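Local atomic coordinates of thioredoxin-like protein (PDB entry 3TY1), a protein that probably binds carbohydrate and is a putative aldose 1-epimerase, built on the beta-supersandwich fold of the galactose mutarotase family. Residues M113-Y119 against Q207-N213; F261-P265 against S320-P324; K284-F290 against D346-L352; L295-W301 against T313-T319. All blocks are in the same frame, centred on the assembly; numbering follows the deposited sequence.

Contact 1. Residues M113-Y119 against Q207-N213; sequences MMVRCGY and QIIYHSN. With SO4 (sulfate ion), chain L.
Strands 114-119 and 207-213 lie antiparallel, axes 173° apart and 4.5 Å at closest approach, with Val115-His211 and Cys117-Ile209 as hydrogen-bonded pairs. The peptide before Tyr119 is cis, yet Gln207 N donates to Tyr119 O at 2.9 Å. Ile208 (chi1 t, chi2 p) lays CD1 over the face of the Tyr119 ring, 3.8 Å from its centroid, a CH-pi contact. Ile209 N hydrogen-bonds Cys117 O, and Cys117 N hydrogen-bonds Ile209 O, both at 3.0 Å. Tyr210 OH (chi1 m) accepts from Tyr119 OH at 2.8 Å, and Tyr210 CD2 lies 3.7 Å from SE of selenomethionine Met114, a Met-aromatic contact; Asp194 receives both Tyr210 OH and Arg116. These strands lie in the supersandwich's mixed sheet, packed against the long antiparallel one. His211 NE2 (chi1 t) donates at 2.8 Å to O3 of a sulfate, probably from the crystallisation liquor, which His136 also binds; it may mark a sugar pocket. His211 ND1 donates to Asn213 OD1 at 2.7 Å; His211 N and O bond Val115 O and N at 3.1 Å. Ser212 OG, hydrogen-bonded to Tyr349 OH, lies 3.5 Å from Met114 CG. Asn213 N donates to Met113 O at 2.8 Å, beside the classic bulge of Met113 and Met114 against Leu71.

Contact 2. Residues F261-P265 against S320-P324; sequences FNIQP and SYAYP
Asn262 lays its CB over the face of the Tyr321 ring, 3.8 Å from the centroid and 21° off the ring normal, a CH-pi contact between a strand of the supersandwich and the loop that leaves strand 311-318. Segment 261-265 is extended, part of strand 259-265, whereas 320-324 has no regular structure and leads into helix 325-330 with Pro324 at the N-cap position. The two do not pair as strands: Asn262 and Tyr321 have the nearest CA atoms, 6.8 Å apart, and the joining is done by side chains reaching backbone and side-chain partners, and by a water. Tyr321 (chi1 m) points its CB toward the strand, long and flat enough to lie with one face against Asn262 CB and still deliver its hydroxyl to the backbone, Tyr321 OH donating to Ile263 O at 2.8 Å. Val297 and Thr299 of the adjoining strand also touch this ring. Asn262 (chi1 m) suits its place because its amide can both donate and accept. Its ND2 gives a weak hydrogen bond to Tyr323 OH at 3.2 Å; that hydroxyl is also hydrogen-bonded to Phe235 O, and the Tyr323 ring stacks on Phe235. Gln264, at the partly exposed margin, brings CG to 4.0 Å from Tyr321 OH. A water completes the link, donating to Asn262 OD1 at 2.8 Å and accepting from Ala322 N at 2.9 Å.

Contact 3. Residues K284-F290 against D346-L352; sequences KGASIQF and DLTYTLL
Six backbone hydrogen bonds tie strand 285-290 antiparallel to strand 346-352, axes 161° apart and 4.6 Å at closest approach. Gly285 N to Leu352 O and Leu352 N to Gly285 O are both 2.9 Å; Ser287 N to Thr350 O is 3.0 Å and Thr350 N to Ser287 O 2.9 Å; Gln289 N to Thr348 O is 2.8 Å and Thr348 N to Gln289 O 3.0 Å. On the Ser287 face, small hydroxyl residues leave room for a water hydrogen-bonded to Ser287 OG (2.9 Å), Thr350 OG1 (2.7 Å) and Thr348 O (2.9 Å). At the end of this face, Gly285 accommodates Leu352 CD1, from which an ideal CB would be a tight 3.3 Å. The other face is mainly apolar: Ile288 (chi1 m, chi2 t) lays CG2 over the Tyr349 ring, 4.2 Å from its centroid, and sets CD1 3.7 Å from Tyr349 CE2, while Ile288 CG2 is 3.9 Å from Leu347 CD2. Branched and aromatic chains fill this side, as expected between the stacked sheets of a supersandwich. Here Tyr349 OH bonds Ser212, Ile288 packs on strand 204-214, and within their ten-stranded antiparallel sheet the pair is flanked by strands 272-278 and 189-198.

Contact 4. Residues L295-W301 against T313-T319; sequences LPVLTLW and TGIEPGT
Glu316, Trp301 and Leu295 lose the greatest area where strands 297-301 and 313-318 form an antiparallel beta hairpin, axes 161° apart and 4.6 Å at closest approach. Glu316 N donates to Thr299 O at 2.8 Å, and Thr299 N to Glu316 O at 3.0 Å. The extended Glu316 side chain (chi1 m, chi2 t) runs along the sheet face until OE2 lies 3.2 Å from Trp301 CB, beside His211 of the neighbouring strand. A water bridges Glu316 O and Thr299 OG1, each at 2.6 Å. Trp301 N (chi1 t) donates to Gly314 O at 2.9 Å, and Gly314 N to Trp301 O at 2.8 Å. Gly314 lacks a CB that would fall 2.9 Å from Trp301 CE3, so the indole can lie across it, NE1 held by Glu258. Trp301 O also accepts from Thr313 OG1 at 2.8 Å, a hydroxyl also hydrogen-bonded to Tyr249 OH. Leu295 sends CD1 to 4.1 Å from Pro317 CB, and this apolar face continues with Leu298 CD1, 4.0 Å from Ile315 CG2. One face is thus apolar and suited to intersheet packing; the Glu316 face presents a buried carboxylate and an indole near a sulfate, probably from the crystallisation liquor, that may mark a ligand pocket.

In the fold
All four contacts are largely buried, but contact 1 is the most central, its centre about 4 Å from that of the chain, and contact 2, at about 15 Å, the most peripheral; contact 3 has one face partly open to solvent. Contacts 1, 2 and 4 reach one mixed sheet: strand 204-214 joins contact 1 to contact 4, and strand 297-304 joins contact 4 to contact 2. Contact 3 belongs to the facing ten-stranded sheet, meeting contact 1 through Ser212 OG and Tyr349 OH, 2.7 Å apart. Backbone ladders build contacts 1, 3 and 4; contact 2 relies on side chains and a water. His211 and Glu316 bring polarity to the sulfate-bound side, a probable pocket; apolar residues fill the intersheet space.

Contact 1. Residues M113-Y119 against Q207-N213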
loop_
_atom_site.group_PDB
_atom_site.type_symbol
_atom_site.label_atom_id
_atom_site.label_comp_id
_atom_site.label_asym_id
_atom_site.label_seq_id
_atom_site.Cartn_x
_atom_site.Cartn_y
_atom_site.Cartn_z
HETATM N N MSE A 113 18.979 1.904 13.092
HETATM C CA MSE A 113 20.332 2.307 13.342
HETATM C C MSE A 113 20.989 2.802 12.040
HETATM O O MSE A 113 21.803 3.724 12.088
HETATM C CB MSE A 113 21.108 1.141 13.956
HETATM C CG MSE A 113 22.540 1.441 14.281
HETATM SE SE MSE A 113 23.820 0.947 12.872
HETATM C CE MSE A 113 24.668 2.534 12.778
HETATM N N MSE A 114 20.679 2.190 10.895
HETATM C CA MSE A 114 21.239 2.678 9.601
HETATM C C MSE A 114 20.205 2.516 8.473
HETATM O O MSE A 114 19.811 1.406 8.166
HETATM C CB MSE A 114 22.585 1.977 9.266
HETATM C CG MSE A 114 23.559 2.755 8.359
HETATM SE SE MSE A 114 22.864 2.963 6.568
HETATM C CE MSE A 114 22.939 1.092 6.018
ATOM N N VAL A 115 19.756 3.640 7.913
ATOM C CA VAL A 115 18.851 3.675 6.779
ATOM C C VAL A 115 19.566 4.205 5.541
ATOM O O VAL A 115 20.168 5.263 5.610
ATOM C CB VAL A 115 17.665 4.633 7.005
ATOM C CG1 VAL A 115 16.723 4.562 5.765
ATOM C CG2 VAL A 115 16.941 4.284 8.265
ATOM N N ARG A 116 19.513 3.479 4.419
ATOM C CA ARG A 116 20.035 4.024 3.160
ATOM C C ARG A 116 18.959 4.971 2.648
ATOM O O ARG A 116 17.881 4.526 2.288
ATOM C CB ARG A 116 20.323 2.904 2.170
ATOM C CG ARG A 116 21.537 2.060 2.586
ATOM C CD ARG A 116 21.727 0.796 1.718
ATOM N NE ARG A 116 22.859 -0.037 2.159
ATOM C CZ ARG A 116 22.786 -0.975 3.116
ATOM N NH1 ARG A 116 21.675 -1.161 3.774
ATOM N NH2 ARG A 116 23.857 -1.723 3.434
ATOM N N CYS A 117 19.244 6.271 2.671
ATOM C CA CYS A 117 18.311 7.306 2.240
ATOM C C CYS A 117 18.725 7.660 0.811
ATOM O O CYS A 117 19.615 8.479 0.599
ATOM C CB CYS A 117 18.417 8.502 3.159
ATOM S SG CYS A 117 17.968 8.120 4.864
ATOM N N GLY A 118 18.124 6.954 -0.138
ATOM C CA GLY A 118 18.522 7.013 -1.551
ATOM C C GLY A 118 17.778 5.900 -2.288
ATOM O O GLY A 118 16.806 5.408 -1.756
ATOM N N TYR A 119 18.192 5.480 -3.489
ATOM C CA TYR A 119 19.307 6.080 -4.259
ATOM C C TYR A 119 18.834 6.984 -5.387
ATOM O O TYR A 119 19.569 7.860 -5.836
ATOM C CB TYR A 119 20.214 4.992 -4.831
ATOM C CG TYR A 119 21.023 4.288 -3.778
ATOM C CD1 TYR A 119 20.462 3.280 -2.990
ATOM C CD2 TYR A 119 22.377 4.619 -3.562
ATOM C CE1 TYR A 119 21.206 2.637 -2.012
ATOM C CE2 TYR A 119 23.144 3.952 -2.589
ATOM C CZ TYR A 119 22.538 2.973 -1.804
ATOM O OH TYR A 119 23.256 2.305 -0.841
ATOM N N GLN A 207 21.430 10.008 -5.505
ATOM C CA GLN A 207 21.836 10.605 -4.246
ATOM C C GLN A 207 21.797 9.541 -3.157
ATOM O O GLN A 207 20.938 8.663 -3.197
ATOM C CB GLN A 207 20.888 11.708 -3.810
ATOM C CG GLN A 207 20.675 12.851 -4.772
ATOM C CD GLN A 207 19.598 13.762 -4.263
ATOM O OE1 GLN A 207 18.406 13.505 -4.492
ATOM N NE2 GLN A 207 19.996 14.822 -3.529
ATOM N N ILE A 208 22.673 9.644 -2.162
ATOM C CA ILE A 208 22.617 8.704 -1.012
ATOM C C ILE A 208 23.133 9.344 0.260
ATOM O O ILE A 208 24.123 10.033 0.229
ATOM C CB ILE A 208 23.386 7.380 -1.315
ATOM C CG1 ILE A 208 23.348 6.360 -0.153
ATOM C CG2 ILE A 208 24.847 7.670 -1.754
ATOM C CD1 ILE A 208 21.930 5.859 0.223
ATOM N N ILE A 209 22.454 9.076 1.385
ATOM C CA ILE A 209 22.926 9.439 2.701
ATOM C C ILE A 209 22.871 8.130 3.507
ATOM O O ILE A 209 21.811 7.460 3.521
ATOM C CB ILE A 209 22.017 10.532 3.368
ATOM C CG1 ILE A 209 22.010 11.822 2.557
ATOM C CG2 ILE A 209 22.445 10.759 4.814
ATOM C CD1 ILE A 209 21.121 12.930 3.108
ATOM N N TYR A 210 23.995 7.751 4.135
ATOM C CA TYR A 210 24.068 6.619 5.058
ATOM C C TYR A 210 23.701 7.163 6.444
ATOM O O TYR A 210 24.557 7.630 7.213
ATOM C CB TYR A 210 25.454 5.984 4.995
ATOM C CG TYR A 210 25.584 5.105 3.772
ATOM C CD1 TYR A 210 25.866 5.628 2.532
ATOM C CD2 TYR A 210 25.337 3.735 3.861
ATOM C CE1 TYR A 210 25.919 4.800 1.404
ATOM C CE2 TYR A 210 25.433 2.943 2.803
ATOM C CZ TYR A 210 25.717 3.462 1.559
ATOM O OH TYR A 210 25.748 2.613 0.485
ATOM N N HIS A 211 22.410 7.127 6.741
ATOM C CA HIS A 211 21.823 7.812 7.872
ATOM C C HIS A 211 22.012 6.927 9.100
ATOM O O HIS A 211 21.231 6.001 9.345
ATOM C CB HIS A 211 20.341 8.071 7.519
ATOM C CG HIS A 211 19.664 9.116 8.332
ATOM N ND1 HIS A 211 19.617 9.076 9.707
ATOM C CD2 HIS A 211 18.891 10.169 7.958
ATOM C CE1 HIS A 211 18.852 10.062 10.147
ATOM N NE2 HIS A 211 18.412 10.752 9.107
ATOM N N SER A 212 23.066 7.203 9.859
ATOM C CA SER A 212 23.521 6.305 10.936
ATOM C C SER A 212 23.196 6.921 12.288
ATOM O O SER A 212 23.637 8.045 12.584
ATOM C CB SER A 212 25.004 6.006 10.735
ATOM O OG SER A 212 25.279 5.623 9.362
ATOM N N ASN A 213 22.473 6.183 13.136
ATOM C CA ASN A 213 21.775 6.754 14.288
ATOM C C ASN A 213 22.159 6.111 15.601
ATOM O O ASN A 213 22.088 4.890 15.734
ATOM C CB ASN A 213 20.255 6.634 14.018
ATOM C CG ASN A 213 19.901 7.061 12.591
ATOM O OD1 ASN A 213 20.262 8.144 12.186
ATOM N ND2 ASN A 213 19.241 6.200 11.831
HETATM S S SO4 L . 15.719 13.289 9.458
HETATM O O1 SO4 L . 15.207 12.481 10.569
HETATM O O2 SO4 L . 16.724 14.259 9.946
HETATM O O3 SO4 L . 16.332 12.438 8.434
HETATM O O4 SO4 L . 14.590 14.000 8.853
#

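Contact 2. Residues F261-P265 against S320-P324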
loop_
_atom_site.group_PDB
_atom_site.type_symbol
_atom_site.label_atom_id
_atom_site.label_comp_id
_atom_site.label_asym_id
_atom_site.label_seq_id
_atom_site.Cartn_x
_atom_site.Cartn_y
_atom_site.Cartn_z
ATOM N N PHE A 261 23.696 20.171 11.261
ATOM C CA PHE A 261 24.866 20.897 10.780
ATOM C C PHE A 261 25.413 20.212 9.549
ATOM O O PHE A 261 25.463 18.945 9.456
ATOM C CB PHE A 261 25.929 21.013 11.878
ATOM C CG PHE A 261 25.423 21.724 13.108
ATOM C CD1 PHE A 261 25.443 23.114 13.177
ATOM C CD2 PHE A 261 24.864 21.014 14.159
ATOM C CE1 PHE A 261 24.927 23.781 14.292
ATOM C CE2 PHE A 261 24.359 21.671 15.279
ATOM C CZ PHE A 261 24.407 23.055 15.346
ATOM N N ASN A 262 25.785 21.048 8.591
ATOM C CA ASN A 262 26.368 20.597 7.348
ATOM C C ASN A 262 27.866 20.725 7.411
ATOM O O ASN A 262 28.362 21.831 7.603
ATOM C CB ASN A 262 25.819 21.418 6.209
ATOM C CG ASN A 262 24.336 21.225 6.016
ATOM O OD1 ASN A 262 23.817 20.104 6.119
ATOM N ND2 ASN A 262 23.643 22.321 5.686
ATOM N N ILE A 263 28.562 19.619 7.177
ATOM C CA ILE A 263 30.009 19.515 7.333
ATOM C C ILE A 263 30.725 19.182 6.028
ATOM O O ILE A 263 30.219 18.408 5.212
ATOM C CB ILE A 263 30.374 18.423 8.370
ATOM C CG1 ILE A 263 29.960 18.878 9.783
ATOM C CG2 ILE A 263 31.922 18.068 8.291
ATOM C CD1 ILE A 263 29.806 17.769 10.840
ATOM N N GLN A 264 31.884 19.828 5.839
ATOM C CA GLN A 264 32.811 19.472 4.768
ATOM C C GLN A 264 33.982 18.773 5.457
ATOM O O GLN A 264 34.830 19.414 6.112
ATOM C CB GLN A 264 33.241 20.674 3.927
ATOM C CG GLN A 264 32.731 20.585 2.483
ATOM C CD GLN A 264 33.265 19.344 1.747
ATOM O OE1 GLN A 264 34.355 18.836 2.051
ATOM N NE2 GLN A 264 32.494 18.857 0.776
ATOM N N PRO A 265 34.036 17.441 5.356
ATOM C CA PRO A 265 35.091 16.712 6.090
ATOM C C PRO A 265 36.483 16.784 5.453
ATOM O O PRO A 265 36.582 17.027 4.274
ATOM C CB PRO A 265 34.602 15.270 6.039
ATOM C CG PRO A 265 33.858 15.202 4.770
ATOM C CD PRO A 265 33.138 16.506 4.670
ATOM N N SER A 320 24.940 13.986 -0.668
ATOM C CA SER A 320 24.115 15.178 -0.486
ATOM C C SER A 320 23.907 15.499 0.984
ATOM O O SER A 320 24.085 14.653 1.889
ATOM C CB SER A 320 22.724 14.985 -1.140
ATOM O OG SER A 320 22.655 15.475 -2.456
ATOM N N TYR A 321 23.549 16.760 1.206
ATOM C CA TYR A 321 22.997 17.204 2.468
ATOM C C TYR A 321 21.502 16.897 2.399
ATOM O O TYR A 321 20.984 16.469 1.366
ATOM C CB TYR A 321 23.267 18.700 2.727
ATOM C CG TYR A 321 24.733 19.005 2.893
ATOM C CD1 TYR A 321 25.485 18.428 3.936
ATOM C CD2 TYR A 321 25.389 19.868 2.025
ATOM C CE1 TYR A 321 26.864 18.747 4.092
ATOM C CE2 TYR A 321 26.740 20.160 2.167
ATOM C CZ TYR A 321 27.479 19.600 3.195
ATOM O OH TYR A 321 28.836 19.900 3.320
ATOM N N ALA A 322 20.816 17.109 3.519
ATOM C CA ALA A 322 19.426 16.713 3.653
ATOM C C ALA A 322 18.392 17.694 3.101
ATOM O O ALA A 322 17.171 17.490 3.294
ATOM C CB ALA A 322 19.128 16.374 5.157
ATOM N N TYR A 323 18.847 18.757 2.439
ATOM C CA TYR A 323 17.930 19.645 1.731
ATOM C C TYR A 323 17.198 18.869 0.641
ATOM O O TYR A 323 17.656 17.814 0.251
ATOM C CB TYR A 323 18.647 20.833 1.092
ATOM C CG TYR A 323 19.352 21.734 2.067
ATOM C CD1 TYR A 323 18.637 22.552 2.920
ATOM C CD2 TYR A 323 20.754 21.762 2.141
ATOM C CE1 TYR A 323 19.289 23.389 3.824
ATOM C CE2 TYR A 323 21.415 22.593 3.042
ATOM C CZ TYR A 323 20.671 23.395 3.884
ATOM O OH TYR A 323 21.284 24.212 4.790
ATOM N N PRO A 324 16.037 19.376 0.167
ATOM C CA PRO A 324 15.305 18.699 -0.895
ATOM C C PRO A 324 16.080 18.622 -2.205
ATOM O O PRO A 324 17.028 19.373 -2.412
ATOM C CB PRO A 324 14.036 19.545 -1.065
ATOM C CG PRO A 324 13.902 20.315 0.171
ATOM C CD PRO A 324 15.299 20.546 0.669
HETATM O O HOH W 1 22.074 17.950 5.935
#

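Contact 3. Residues K284-F290 against D346-L352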
loop_
_atom_site.group_PDB
_atom_site.type_symbol
_atom_site.label_atom_id
_atom_site.label_comp_id
_atom_site.label_asym_id
_atom_site.label_seq_id
_atom_site.Cartn_x
_atom_site.Cartn_y
_atom_site.Cartn_z
ATOM N N LYS A 284 33.010 4.682 25.838
ATOM C CA LYS A 284 32.099 4.063 24.906
ATOM C C LYS A 284 31.955 4.972 23.705
ATOM O O LYS A 284 31.986 6.178 23.838
ATOM C CB LYS A 284 30.709 3.870 25.498
ATOM C CG LYS A 284 30.634 2.789 26.538
ATOM C CD LYS A 284 29.192 2.618 26.995
ATOM C CE LYS A 284 29.043 1.463 27.971
ATOM N NZ LYS A 284 29.758 1.674 29.261
ATOM N N GLY A 285 31.751 4.385 22.541
ATOM C CA GLY A 285 31.469 5.171 21.357
ATOM C C GLY A 285 31.224 4.370 20.124
ATOM O O GLY A 285 31.171 3.145 20.168
ATOM N N ALA A 286 31.071 5.075 19.008
ATOM C CA ALA A 286 30.925 4.424 17.706
ATOM C C ALA A 286 31.580 5.301 16.708
ATOM O O ALA A 286 31.400 6.525 16.751
ATOM C CB ALA A 286 29.449 4.201 17.318
ATOM N N SER A 287 32.319 4.681 15.796
ATOM C CA SER A 287 33.019 5.413 14.731
ATOM C C SER A 287 32.595 4.879 13.382
ATOM O O SER A 287 32.237 3.685 13.251
ATOM C CB SER A 287 34.539 5.270 14.879
ATOM O OG SER A 287 34.964 3.951 14.692
ATOM N N ILE A 288 32.590 5.775 12.414
ATOM C CA ILE A 288 32.274 5.453 11.045
ATOM C C ILE A 288 33.412 5.938 10.194
ATOM O O ILE A 288 33.764 7.137 10.219
ATOM C CB ILE A 288 30.942 6.123 10.534
ATOM C CG1 ILE A 288 29.780 5.853 11.473
ATOM C CG2 ILE A 288 30.543 5.635 9.143
ATOM C CD1 ILE A 288 28.483 6.620 11.091
ATOM N N GLN A 289 33.999 5.025 9.446
ATOM C CA GLN A 289 34.979 5.363 8.432
ATOM C C GLN A 289 34.297 5.387 7.095
ATOM O O GLN A 289 33.557 4.476 6.774
ATOM C CB GLN A 289 36.120 4.346 8.381
ATOM C CG GLN A 289 37.141 4.547 7.225
ATOM C CD GLN A 289 38.202 3.439 7.163
ATOM O OE1 GLN A 289 38.349 2.658 8.099
ATOM N NE2 GLN A 289 38.891 3.347 6.042
ATOM N N PHE A 290 34.588 6.403 6.290
ATOM C CA PHE A 290 34.047 6.485 4.930
ATOM C C PHE A 290 35.044 7.145 4.007
ATOM O O PHE A 290 36.030 7.726 4.460
ATOM C CB PHE A 290 32.642 7.136 4.872
ATOM C CG PHE A 290 32.578 8.568 5.302
ATOM C CD1 PHE A 290 32.493 8.894 6.640
ATOM C CD2 PHE A 290 32.593 9.601 4.360
ATOM C CE1 PHE A 290 32.451 10.228 7.060
ATOM C CE2 PHE A 290 32.509 10.935 4.769
ATOM C CZ PHE A 290 32.427 11.240 6.119
ATOM N N ASP A 346 31.969 2.147 0.602
ATOM C CA ASP A 346 32.750 1.351 1.555
ATOM C C ASP A 346 32.777 2.114 2.889
ATOM O O ASP A 346 33.271 3.255 2.942
ATOM C CB ASP A 346 34.167 1.162 1.020
ATOM C CG ASP A 346 34.188 0.524 -0.337
ATOM O OD1 ASP A 346 33.569 -0.561 -0.503
ATOM O OD2 ASP A 346 34.812 1.131 -1.257
ATOM N N LEU A 347 32.178 1.521 3.922
ATOM C CA LEU A 347 32.122 2.116 5.256
ATOM C C LEU A 347 32.485 1.086 6.302
ATOM O O LEU A 347 32.137 -0.086 6.162
ATOM C CB LEU A 347 30.733 2.704 5.572
ATOM C CG LEU A 347 30.174 3.827 4.692
ATOM C CD1 LEU A 347 29.437 3.227 3.505
ATOM C CD2 LEU A 347 29.240 4.714 5.534
ATOM N N THR A 348 33.189 1.513 7.340
ATOM C CA THR A 348 33.470 0.637 8.490
ATOM C C THR A 348 32.918 1.292 9.746
ATOM O O THR A 348 33.231 2.449 10.044
ATOM C CB THR A 348 34.983 0.372 8.639
ATOM O OG1 THR A 348 35.467 -0.169 7.408
ATOM C CG2 THR A 348 35.232 -0.617 9.734
ATOM N N TYR A 349 32.101 0.547 10.460
ATOM C CA TYR A 349 31.472 0.941 11.722
ATOM C C TYR A 349 32.117 0.159 12.857
ATOM O O TYR A 349 32.241 -1.087 12.786
ATOM C CB TYR A 349 29.987 0.589 11.683
ATOM C CG TYR A 349 29.154 1.396 10.741
ATOM C CD1 TYR A 349 29.205 1.190 9.346
ATOM C CD2 TYR A 349 28.313 2.389 11.224
ATOM C CE1 TYR A 349 28.424 1.968 8.469
ATOM C CE2 TYR A 349 27.519 3.169 10.358
ATOM C CZ TYR A 349 27.595 2.949 8.982
ATOM O OH TYR A 349 26.808 3.717 8.151
ATOM N N THR A 350 32.592 0.875 13.877
ATOM C CA THR A 350 33.269 0.235 14.970
ATOM C C THR A 350 32.593 0.621 16.277
ATOM O O THR A 350 32.404 1.816 16.578
ATOM C CB THR A 350 34.755 0.623 15.038
ATOM O OG1 THR A 350 35.379 0.428 13.756
ATOM C CG2 THR A 350 35.491 -0.195 16.123
ATOM N N LEU A 351 32.284 -0.383 17.074
ATOM C CA LEU A 351 31.743 -0.182 18.406
ATOM C C LEU A 351 32.956 -0.094 19.362
ATOM O O LEU A 351 33.693 -1.072 19.605
ATOM C CB LEU A 351 30.775 -1.314 18.779
ATOM C CG LEU A 351 29.895 -1.031 20.023
ATOM C CD1 LEU A 351 29.057 0.219 19.767
ATOM C CD2 LEU A 351 28.994 -2.205 20.370
ATOM N N LEU A 352 33.163 1.109 19.883
ATOM C CA LEU A 352 34.288 1.434 20.746
ATOM C C LEU A 352 33.831 1.151 22.171
ATOM O O LEU A 352 32.785 1.665 22.626
ATOM C CB LEU A 352 34.665 2.911 20.537
ATOM C CG LEU A 352 34.839 3.437 19.079
ATOM C CD1 LEU A 352 34.962 4.951 19.073
ATOM C CD2 LEU A 352 36.021 2.774 18.353
HETATM O O HOH W 2 35.177 2.588 12.194
#

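Contact 4. Residues L295-W301 against T313-T319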
loop_
_atom_site.group_PDB
_atom_site.type_symbol
_atom_site.label_atom_id
_atom_site.label_comp_id
_atom_site.label_asym_id
_atom_site.label_seq_id
_atom_site.Cartn_x
_atom_site.Cartn_y
_atom_site.Cartn_z
ATOM N N LEU A 295 31.466 9.558 -0.728
ATOM C CA LEU A 295 30.534 10.265 0.146
ATOM C C LEU A 295 31.248 11.574 0.571
ATOM O O LEU A 295 31.836 11.664 1.647
ATOM C CB LEU A 295 30.121 9.361 1.325
ATOM C CG LEU A 295 29.385 8.072 0.988
ATOM C CD1 LEU A 295 29.272 7.166 2.242
ATOM C CD2 LEU A 295 27.951 8.320 0.362
ATOM N N PRO A 296 31.225 12.587 -0.301
ATOM C CA PRO A 296 32.013 13.795 -0.009
ATOM C C PRO A 296 31.585 14.707 1.111
ATOM O O PRO A 296 32.415 15.516 1.553
ATOM C CB PRO A 296 32.028 14.555 -1.359
ATOM C CG PRO A 296 31.366 13.679 -2.327
ATOM C CD PRO A 296 30.516 12.730 -1.575
ATOM N N VAL A 297 30.332 14.611 1.568
ATOM C CA VAL A 297 29.788 15.496 2.587
ATOM C C VAL A 297 29.309 14.727 3.792
ATOM O O VAL A 297 29.193 13.504 3.741
ATOM C CB VAL A 297 28.672 16.425 2.034
ATOM C CG1 VAL A 297 29.296 17.344 0.929
ATOM C CG2 VAL A 297 27.451 15.652 1.542
ATOM N N LEU A 298 29.103 15.459 4.880
ATOM C CA LEU A 298 28.684 14.871 6.150
ATOM C C LEU A 298 27.620 15.731 6.817
ATOM O O LEU A 298 27.746 16.948 6.875
ATOM C CB LEU A 298 29.902 14.714 7.061
ATOM C CG LEU A 298 29.729 14.081 8.448
ATOM C CD1 LEU A 298 29.290 12.656 8.301
ATOM C CD2 LEU A 298 31.093 14.127 9.165
ATOM N N THR A 299 26.576 15.088 7.317
ATOM C CA THR A 299 25.518 15.764 8.074
ATOM C C THR A 299 25.538 15.247 9.494
ATOM O O THR A 299 25.664 14.025 9.723
ATOM C CB THR A 299 24.122 15.494 7.437
ATOM O OG1 THR A 299 24.096 16.020 6.112
ATOM C CG2 THR A 299 22.968 16.111 8.277
ATOM N N LEU A 300 25.418 16.174 10.437
ATOM C CA LEU A 300 25.347 15.876 11.859
ATOM C C LEU A 300 23.927 16.254 12.285
ATOM O O LEU A 300 23.538 17.414 12.190
ATOM C CB LEU A 300 26.377 16.733 12.607
ATOM C CG LEU A 300 26.390 16.650 14.144
ATOM C CD1 LEU A 300 26.633 15.209 14.661
ATOM C CD2 LEU A 300 27.401 17.629 14.741
ATOM N N TRP A 301 23.158 15.267 12.744
ATOM C CA TRP A 301 21.785 15.453 13.168
ATOM C C TRP A 301 21.815 15.314 14.686
ATOM O O TRP A 301 22.143 14.253 15.175
ATOM C CB TRP A 301 20.884 14.370 12.494
ATOM C CG TRP A 301 19.489 14.292 12.968
ATOM C CD1 TRP A 301 18.623 15.334 13.150
ATOM C CD2 TRP A 301 18.765 13.100 13.315
ATOM N NE1 TRP A 301 17.408 14.860 13.595
ATOM C CE2 TRP A 301 17.457 13.497 13.672
ATOM C CE3 TRP A 301 19.082 11.730 13.313
ATOM C CZ2 TRP A 301 16.480 12.574 14.100
ATOM C CZ3 TRP A 301 18.097 10.806 13.684
ATOM C CH2 TRP A 301 16.809 11.248 14.077
ATOM N N THR A 313 21.404 10.851 17.800
ATOM C CA THR A 313 22.189 11.633 16.874
ATOM C C THR A 313 22.450 10.833 15.619
ATOM O O THR A 313 22.658 9.606 15.648
ATOM C CB THR A 313 23.550 12.128 17.506
ATOM O OG1 THR A 313 24.224 13.017 16.585
ATOM C CG2 THR A 313 24.454 10.964 17.831
ATOM N N GLY A 314 22.432 11.533 14.500
ATOM C CA GLY A 314 22.763 10.939 13.201
ATOM C C GLY A 314 24.109 11.407 12.775
ATOM O O GLY A 314 24.382 12.636 12.828
ATOM N N ILE A 315 24.970 10.473 12.367
ATOM C CA ILE A 315 26.267 10.799 11.702
ATOM C C ILE A 315 26.022 10.309 10.299
ATOM O O ILE A 315 25.910 9.106 10.085
ATOM C CB ILE A 315 27.443 10.065 12.319
ATOM C CG1 ILE A 315 27.591 10.449 13.796
ATOM C CG2 ILE A 315 28.726 10.410 11.554
ATOM C CD1 ILE A 315 28.757 9.712 14.514
ATOM N N GLU A 316 25.852 11.225 9.356
ATOM C CA GLU A 316 25.270 10.896 8.055
ATOM C C GLU A 316 26.126 11.250 6.866
ATOM O O GLU A 316 25.959 12.328 6.243
ATOM C CB GLU A 316 23.900 11.590 7.951
ATOM C CG GLU A 316 23.025 11.484 9.206
ATOM C CD GLU A 316 21.712 12.186 9.083
ATOM O OE1 GLU A 316 21.390 12.710 7.989
ATOM O OE2 GLU A 316 20.998 12.222 10.114
ATOM N N PRO A 317 27.062 10.371 6.540
ATOM C CA PRO A 317 27.881 10.651 5.370
ATOM C C PRO A 317 27.038 10.486 4.121
ATOM O O PRO A 317 26.179 9.604 4.064
ATOM C CB PRO A 317 29.007 9.627 5.450
ATOM C CG PRO A 317 28.614 8.663 6.471
ATOM C CD PRO A 317 27.541 9.220 7.304
ATOM N N GLY A 318 27.242 11.362 3.156
ATOM C CA GLY A 318 26.447 11.321 1.970
ATOM C C GLY A 318 27.059 11.967 0.765
ATOM O O GLY A 318 28.138 12.598 0.852
ATOM N N THR A 319 26.383 11.774 -0.369
ATOM C CA THR A 319 26.675 12.544 -1.579
ATOM C C THR A 319 25.979 13.915 -1.494
ATOM O O THR A 319 26.381 14.880 -2.153
ATOM C CB THR A 319 26.237 11.822 -2.881
ATOM O OG1 THR A 319 24.829 11.604 -2.847
ATOM C CG2 THR A 319 26.971 10.497 -3.070
HETATM O O HOH W 3 25.166 14.178 4.544
#